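Local structure of DNA mismatch repair protein MutL (Aquifex aeolicus, 6LZI) at residues Lys193-Leu196 / Lys197-Val200; Gln243-Asn246 / Leu247-Leu251. The protein takes part in DNA mismatch repair and binds ADP in the Bergerat-type ATP-binding fold of its ATPase domain. All blocks are in the same frame, centred on the assembly; numbering follows the deposited sequence.

Contact 1: residues Lys193-Leu196 / Lys197-Val200; sequences KSSL and KERV
S195 and E198 close a capping box at the start of helix 196-204. The hydroxyl of S195, placed between its own backbone N and carbonyl carbon (chi1 73°), accepts the amide of E198 at 3.1 Å from S195 OG to E198 N. In return the E198 side chain, its CG beside the backbone N, folds back over S195 so that OE1 takes the S195 amide at 2.8 Å from S195 N; the bond is nearly straight (171°), but the N-H arrives from above the carboxylate plane, 42° out of it. Serine suits the N-cap because its short arm reaches a first-turn amide that has no helix carbonyl before it; glutamate has the length to return the bond and a negative charge that probably suits the positive end of the helix dipole. With an alanine at S195 the E198 amide would probably lose its cap, leaving the box one bond. Ahead of the cap, S194 OG and R199 NE share a water, 2.9 Å from NE and at the guanidinium edge. Buried R199 also donates to the carbonyls of K192, V177 and A171, the last near the end of helix 156-173, while L196 and V200 touch F223 of strand 219-225 and Y264 of strand 260-266.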
loop_
_atom_site.group_PDB
_atom_site.type_symbol
_atom_site.label_atom_id
_atom_site.label_comp_id
_atom_site.label_asym_id
_atom_site.label_seq_id
_atom_site.Cartn_x
_atom_site.Cartn_y
_atom_site.Cartn_z
ATOM N N LYS A 193 -14.667 1.700 0.986
ATOM C CA LYS A 193 -14.999 0.964 -0.242
ATOM C C LYS A 193 -15.872 1.803 -1.180
ATOM O O LYS A 193 -16.834 2.466 -0.744
ATOM C CB LYS A 193 -15.722 -0.316 0.203
ATOM C CG LYS A 193 -16.229 -1.213 -0.954
ATOM C CD LYS A 193 -17.143 -2.350 -0.396
ATOM C CE LYS A 193 -17.715 -3.293 -1.502
ATOM N NZ LYS A 193 -17.521 -2.760 -2.907
ATOM N N SER A 194 -15.558 1.783 -2.500
ATOM C CA SER A 194 -16.357 2.565 -3.444
ATOM C C SER A 194 -16.014 2.164 -4.873
ATOM O O SER A 194 -15.253 1.219 -5.109
ATOM C CB SER A 194 -16.142 4.064 -3.239
ATOM O OG SER A 194 -14.835 4.383 -3.676
ATOM N N SER A 195 -16.614 2.874 -5.826
ATOM C CA SER A 195 -16.299 2.631 -7.202
ATOM C C SER A 195 -14.911 3.193 -7.451
ATOM O O SER A 195 -14.363 3.930 -6.619
ATOM C CB SER A 195 -17.297 3.318 -8.115
ATOM O OG SER A 195 -17.047 4.712 -8.087
ATOM N N LEU A 196 -14.338 2.815 -8.563
ATOM C CA LEU A 196 -12.991 3.317 -8.864
ATOM C C LEU A 196 -12.994 4.837 -8.989
ATOM O O LEU A 196 -12.114 5.522 -8.431
ATOM C CB LEU A 196 -12.409 2.672 -10.126
ATOM C CG LEU A 196 -11.005 3.102 -10.593
ATOM C CD1 LEU A 196 -9.976 2.894 -9.537
ATOM C CD2 LEU A 196 -10.592 2.407 -11.904
ATOM N N LYS A 197 -13.955 5.384 -9.748
ATOM C CA LYS A 197 -14.005 6.833 -9.925
ATOM C C LYS A 197 -14.205 7.558 -8.598
ATOM O O LYS A 197 -13.544 8.570 -8.339
ATOM C CB LYS A 197 -15.108 7.214 -10.931
ATOM C CG LYS A 197 -15.010 8.691 -11.308
ATOM C CD LYS A 197 -16.045 9.020 -12.350
ATOM C CE LYS A 197 -15.647 10.248 -13.074
ATOM N NZ LYS A 197 -16.370 11.215 -12.282
ATOM N N GLU A 198 -15.076 7.032 -7.727
ATOM C CA GLU A 198 -15.230 7.596 -6.384
ATOM C C GLU A 198 -13.925 7.533 -5.605
ATOM O O GLU A 198 -13.586 8.482 -4.870
ATOM C CB GLU A 198 -16.317 6.875 -5.598
ATOM C CG GLU A 198 -17.675 7.217 -6.097
ATOM C CD GLU A 198 -18.683 6.103 -5.876
ATOM O OE1 GLU A 198 -18.354 5.049 -5.257
ATOM O OE2 GLU A 198 -19.832 6.294 -6.337
ATOM N N ARG A 199 -13.168 6.428 -5.781
ATOM C CA ARG A 199 -11.925 6.234 -5.040
ATOM C C ARG A 199 -10.840 7.195 -5.536
ATOM O O ARG A 199 -10.131 7.816 -4.730
ATOM C CB ARG A 199 -11.489 4.775 -5.183
ATOM C CG ARG A 199 -10.066 4.437 -4.691
ATOM C CD ARG A 199 -9.857 4.873 -3.228
ATOM N NE ARG A 199 -10.750 4.135 -2.338
ATOM C CZ ARG A 199 -10.518 2.937 -1.827
ATOM N NH1 ARG A 199 -9.422 2.194 -2.064
ATOM N NH2 ARG A 199 -11.408 2.470 -0.965
ATOM N N VAL A 200 -10.748 7.391 -6.847
ATOM C CA VAL A 200 -9.839 8.406 -7.364
ATOM C C VAL A 200 -10.151 9.762 -6.775
ATOM O O VAL A 200 -9.248 10.507 -6.402
ATOM C CB VAL A 200 -9.904 8.435 -8.899
ATOM C CG1 VAL A 200 -9.049 9.553 -9.419
ATOM C CG2 VAL A 200 -9.285 7.131 -9.342
HETATM O O HOH W 1 -13.067 5.707 -1.640
#

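Contact 2: residues Gln243-Asn246 / Leu247-Leu251; sequences QNKN and LKEFL
K245 and E249, one turn apart near the start of helix 245-254, form a salt bridge on the exposed side of this contact. It is a long one, 3.5 Å from K245 NZ to E249 OE1, and the two chains cross obliquely. The bend in the lysine at chi3 (59°) brings its CE equally near that oxygen, so the aliphatic part shares the meeting. Long, flexible charged residues suit this face, where water can compete for the ends. Closer fitting lies nearer the backbone: E249 CG sits 3.2 Å from K245 O, the same carbonyl that accepts E249 N at 3.1 Å in a regular helical bond (168°). The preceding bond is weak, with K248 N 3.4 Å from N244 O, and the N-cap residue N244 gives no capping bond from its side chain, so the first turn starts on a weak bond, whereas further on L251 N lies 2.9 Å from L247 O. The tightly packed side belongs to L247, which is buried; a branched apolar chain suits a helix face laid on a sheet. There L247 meets V235 of strand 232-237, as does L251 further along the helix, which also touches Y233, while N246, L247 and F250 lean on L292 of helix 292-298.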
loop_
_atom_site.group_PDB
_atom_site.type_symbol
_atom_site.label_atom_id
_atom_site.label_comp_id
_atom_site.label_asym_id
_atom_site.label_seq_id
_atom_site.Cartn_x
_atom_site.Cartn_y
_atom_site.Cartn_z
ATOM N N GLN A 243 6.428 4.007 -12.570
ATOM C CA GLN A 243 7.077 5.294 -12.331
ATOM C C GLN A 243 7.791 5.863 -13.563
ATOM O O GLN A 243 8.418 6.925 -13.462
ATOM C CB GLN A 243 8.059 5.175 -11.166
ATOM C CG GLN A 243 7.402 5.110 -9.807
ATOM C CD GLN A 243 6.568 6.346 -9.500
ATOM O OE1 GLN A 243 5.347 6.259 -9.330
ATOM N NE2 GLN A 243 7.225 7.504 -9.422
ATOM N N ASN A 244 7.702 5.198 -14.717
ATOM C CA ASN A 244 8.457 5.588 -15.911
ATOM C C ASN A 244 8.358 7.082 -16.221
ATOM O O ASN A 244 7.273 7.669 -16.191
ATOM C CB ASN A 244 7.970 4.790 -17.120
ATOM C CG ASN A 244 8.239 3.311 -16.996
ATOM O OD1 ASN A 244 8.324 2.751 -15.883
ATOM N ND2 ASN A 244 8.343 2.654 -18.136
ATOM N N LYS A 245 9.508 7.686 -16.562
ATOM C CA LYS A 245 9.553 9.114 -16.867
ATOM C C LYS A 245 9.097 9.414 -18.287
ATOM O O LYS A 245 8.521 10.480 -18.538
ATOM C CB LYS A 245 10.976 9.655 -16.664
ATOM C CG LYS A 245 11.192 10.438 -15.370
ATOM C CD LYS A 245 12.405 11.354 -15.512
ATOM C CE LYS A 245 12.206 12.324 -16.668
ATOM N NZ LYS A 245 13.339 13.277 -16.816
ATOM N N ASN A 246 9.397 8.507 -19.224
ATOM C CA ASN A 246 8.929 8.617 -20.597
ATOM C C ASN A 246 7.408 8.755 -20.649
ATOM O O ASN A 246 6.866 9.469 -21.506
ATOM C CB ASN A 246 9.392 7.376 -21.362
ATOM C CG ASN A 246 9.193 7.483 -22.858
ATOM O OD1 ASN A 246 10.123 7.835 -23.599
ATOM N ND2 ASN A 246 7.990 7.146 -23.324
ATOM N N LEU A 247 6.703 8.089 -19.733
ATOM C CA LEU A 247 5.252 8.130 -19.781
ATOM C C LEU A 247 4.694 9.374 -19.091
ATOM O O LEU A 247 3.783 10.008 -19.629
ATOM C CB LEU A 247 4.679 6.843 -19.175
ATOM C CG LEU A 247 3.206 6.500 -19.451
ATOM C CD1 LEU A 247 2.791 6.948 -20.843
ATOM C CD2 LEU A 247 2.972 5.004 -19.295
ATOM N N LYS A 248 5.253 9.779 -17.942
ATOM C CA LYS A 248 4.716 10.941 -17.231
ATOM C C LYS A 248 4.935 12.229 -18.027
ATOM O O LYS A 248 4.048 13.097 -18.079
ATOM C CB LYS A 248 5.344 11.035 -15.831
ATOM C CG LYS A 248 5.050 12.334 -15.058
ATOM C CD LYS A 248 5.807 12.424 -13.712
ATOM C CE LYS A 248 5.010 11.842 -12.522
ATOM N NZ LYS A 248 3.859 12.726 -12.020
ATOM N N GLU A 249 6.098 12.362 -18.673
ATOM C CA GLU A 249 6.356 13.537 -19.499
ATOM C C GLU A 249 5.366 13.624 -20.653
ATOM O O GLU A 249 4.942 14.717 -21.038
ATOM C CB GLU A 249 7.784 13.504 -20.058
ATOM C CG GLU A 249 8.917 13.575 -19.028
ATOM C CD GLU A 249 10.297 13.443 -19.675
ATOM O OE1 GLU A 249 11.194 14.267 -19.379
ATOM O OE2 GLU A 249 10.481 12.518 -20.498
ATOM N N PHE A 250 5.013 12.476 -21.239
ATOM C CA PHE A 250 4.078 12.469 -22.358
ATOM C C PHE A 250 2.660 12.767 -21.891
ATOM O O PHE A 250 1.884 13.392 -22.624
ATOM C CB PHE A 250 4.143 11.120 -23.072
ATOM C CG PHE A 250 3.239 11.014 -24.273
ATOM C CD1 PHE A 250 1.912 10.639 -24.132
ATOM C CD2 PHE A 250 3.726 11.268 -25.545
ATOM C CE1 PHE A 250 1.085 10.536 -25.232
ATOM C CE2 PHE A 250 2.906 11.160 -26.649
ATOM C CZ PHE A 250 1.582 10.793 -26.502
ATOM N N LEU A 251 2.288 12.300 -20.689
ATOM C CA LEU A 251 1.007 12.705 -20.107
ATOM C C LEU A 251 1.010 14.194 -19.782
ATOM O O LEU A 251 0.015 14.889 -19.984
ATOM C CB LEU A 251 0.703 11.890 -18.842
ATOM C CG LEU A 251 0.419 10.395 -18.908
ATOM C CD1 LEU A 251 0.380 9.861 -17.479
ATOM C CD2 LEU A 251 -0.902 10.097 -19.641
#

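In the fold
Contact 1 comes first along the chain, at the start of helix 196-204, and contact 2 follows at the start of helix 245-254. Their centres are about 24 Å apart and their nearest atoms about 12 Å, so they do not touch. Both helices pack against the same five-stranded mixed sheet, contact 1 by strands 219-225 and 260-266, contact 2 by strand 232-237. Contact 1 also reaches the end of helix 156-173 and the loop after it, and follows strand 186-191, an edge strand of the eight-stranded sheet, so it probably marks the join between the two sheets. Both contacts thus begin helices that cover the five-stranded sheet, one beside the ATPase part and the other at the surface.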